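PDB 6WES: Tox3 from Phaeosphaeria nodorum, which is a necrotrophic effector, a secreted fungal toxin (here its C-terminal part, probably left by pro-domain removal) that is probably recognised through the wheat Snn3 sensitivity locus. Local coordinates for residues 124-130 against 142-148. Numbering follows the deposited sequence.
Sequences RPTMHEV and VFLECST
Residues 126-130 are extended (phi -121° to -138°, psi 130° to 151°) and run antiparallel to 142-148, end-to-end directions 139° apart. At Arg124 the all-trans chi1-chi3 side chain reaches across: NE and NH2 donate to waters 1 and 2, which also bond Thr148 OG1 and Thr148 N. Thr126 (chi1 p) hydrogen-bonds His128 through OG1-NE2, 2.7 Å. Met127 O accepts Cys146 N at 2.9 Å, whereas Met127 N reaches Cys146 O only through water 3, so direct backbone hydrogen bonding between the segments gives way to water here. His128 and Glu145 form a non-hydrogen-bonded pair (CA-CA 4.3 Å); Glu129 and Leu144 a hydrogen-bonded pair (Glu129 N to Leu144 O and Leu144 N to Glu129 O, 2.9 Å each). Glu129 turns its carboxylate to Tyr96 and Glu19. Val130 CG1 packs on Phe143 CD1 (3.8 Å). Strand 144-153 is interrupted around Cys146, whose disulfide to Cys17 reaches the loop just after strand 2-16, the strand's other neighbour: an antiparallel beta hairpin within the SnTox3 beta barrel.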
# COMPACT_ATOMS: atom_id res chain seq x y z
N ARG A 124 -2.53 8.55 -4.27
CA ARG A 124 -2.74 8.04 -5.62
C ARG A 124 -1.85 6.85 -5.91
O ARG A 124 -0.62 6.95 -5.79
CB ARG A 124 -2.42 9.16 -6.62
CG ARG A 124 -2.70 8.80 -8.09
CD ARG A 124 -2.36 10.00 -9.03
NE ARG A 124 -2.57 9.67 -10.44
CZ ARG A 124 -2.77 10.58 -11.40
NH1 ARG A 124 -2.79 11.87 -11.10
NH2 ARG A 124 -2.96 10.19 -12.65
N PRO A 125 -2.40 5.70 -6.28
CA PRO A 125 -1.60 4.54 -6.67
C PRO A 125 -1.33 4.57 -8.17
O PRO A 125 -1.86 5.41 -8.90
CB PRO A 125 -2.53 3.38 -6.33
CG PRO A 125 -3.92 3.93 -6.65
CD PRO A 125 -3.86 5.41 -6.27
N THR A 126 -0.50 3.64 -8.62
CA THR A 126 -0.34 3.39 -10.05
C THR A 126 -0.50 1.90 -10.31
O THR A 126 -0.17 1.07 -9.46
CB THR A 126 1.03 3.85 -10.55
OG1 THR A 126 2.07 3.14 -9.86
CG2 THR A 126 1.19 5.36 -10.35
N MET A 127 -1.00 1.56 -11.49
CA MET A 127 -1.11 0.17 -11.91
C MET A 127 -0.33 -0.00 -13.19
O MET A 127 -0.17 0.94 -13.98
CB MET A 127 -2.56 -0.26 -12.13
CG MET A 127 -2.71 -1.77 -12.41
SD MET A 127 -4.42 -2.34 -12.48
CE MET A 127 -4.78 -2.24 -10.71
N HIS A 128 0.17 -1.21 -13.39
CA HIS A 128 1.09 -1.55 -14.45
C HIS A 128 0.66 -2.89 -15.02
O HIS A 128 0.25 -3.77 -14.27
CB HIS A 128 2.51 -1.60 -13.82
CG HIS A 128 2.84 -0.34 -13.07
ND1 HIS A 128 3.49 0.71 -13.66
CD2 HIS A 128 2.54 0.06 -11.80
CE1 HIS A 128 3.61 1.70 -12.79
NE2 HIS A 128 3.03 1.34 -11.66
N GLU A 129 0.69 -3.03 -16.35
CA GLU A 129 0.12 -4.20 -17.02
C GLU A 129 1.10 -4.73 -18.05
O GLU A 129 1.73 -3.96 -18.78
CB GLU A 129 -1.20 -3.81 -17.75
CG GLU A 129 -1.88 -4.92 -18.60
CD GLU A 129 -3.02 -4.41 -19.54
OE1 GLU A 129 -2.72 -3.63 -20.45
OE2 GLU A 129 -4.19 -4.80 -19.36
N VAL A 130 1.23 -6.06 -18.14
CA VAL A 130 1.93 -6.70 -19.26
C VAL A 130 1.07 -7.86 -19.74
O VAL A 130 0.59 -8.66 -18.93
CB VAL A 130 3.37 -7.15 -18.88
CG1 VAL A 130 3.40 -8.02 -17.63
CG2 VAL A 130 4.11 -7.80 -20.08
N VAL A 142 8.69 -6.48 -16.70
CA VAL A 142 8.53 -5.16 -17.31
C VAL A 142 7.04 -4.95 -17.49
O VAL A 142 6.27 -5.91 -17.57
CB VAL A 142 9.28 -5.08 -18.67
CG1 VAL A 142 8.56 -5.92 -19.74
CG2 VAL A 142 9.46 -3.62 -19.12
N PHE A 143 6.61 -3.68 -17.56
CA PHE A 143 5.19 -3.33 -17.59
C PHE A 143 4.98 -2.04 -18.38
O PHE A 143 5.89 -1.23 -18.55
CB PHE A 143 4.67 -3.01 -16.18
CG PHE A 143 4.68 -4.17 -15.21
CD1 PHE A 143 3.64 -5.09 -15.18
CD2 PHE A 143 5.71 -4.30 -14.29
CE1 PHE A 143 3.64 -6.12 -14.24
CE2 PHE A 143 5.72 -5.33 -13.36
CZ PHE A 143 4.70 -6.25 -13.34
N LEU A 144 3.74 -1.84 -18.83
CA LEU A 144 3.25 -0.55 -19.31
C LEU A 144 2.32 0.04 -18.25
O LEU A 144 1.43 -0.65 -17.76
CB LEU A 144 2.46 -0.72 -20.61
CG LEU A 144 3.19 -1.14 -21.89
CD1 LEU A 144 2.21 -1.62 -22.95
CD2 LEU A 144 4.02 0.00 -22.42
N GLU A 145 2.49 1.32 -17.93
CA GLU A 145 1.65 1.93 -16.90
C GLU A 145 0.24 2.22 -17.43
O GLU A 145 0.07 2.71 -18.55
CB GLU A 145 2.30 3.22 -16.40
CG GLU A 145 1.63 3.82 -15.17
CD GLU A 145 2.46 4.92 -14.52
OE1 GLU A 145 3.70 4.83 -14.53
OE2 GLU A 145 1.85 5.87 -14.01
N CYS A 146 -0.76 1.92 -16.60
CA CYS A 146 -2.18 2.15 -16.84
C CYS A 146 -2.56 3.56 -16.40
O CYS A 146 -1.75 4.30 -15.85
CB CYS A 146 -2.98 1.15 -16.01
SG CYS A 146 -2.53 -0.58 -16.25
N SER A 147 -3.81 3.96 -16.64
CA SER A 147 -4.28 5.22 -16.08
C SER A 147 -5.16 4.97 -14.86
O SER A 147 -5.92 4.00 -14.80
CB SER A 147 -5.00 6.08 -17.12
OG SER A 147 -6.03 5.34 -17.76
N THR A 148 -5.01 5.83 -13.85
CA THR A 148 -5.80 5.73 -12.63
C THR A 148 -7.12 6.46 -12.87
O THR A 148 -7.13 7.66 -13.20
CB THR A 148 -5.02 6.34 -11.47
OG1 THR A 148 -3.78 5.63 -11.32
CG2 THR A 148 -5.81 6.26 -10.14
O HOH W 1 -1.52 7.46 -11.09
O HOH W 2 -3.04 7.85 -14.04
O HOH W 3 -1.65 4.13 -13.03
O HOH W 4 5.50 0.60 -15.87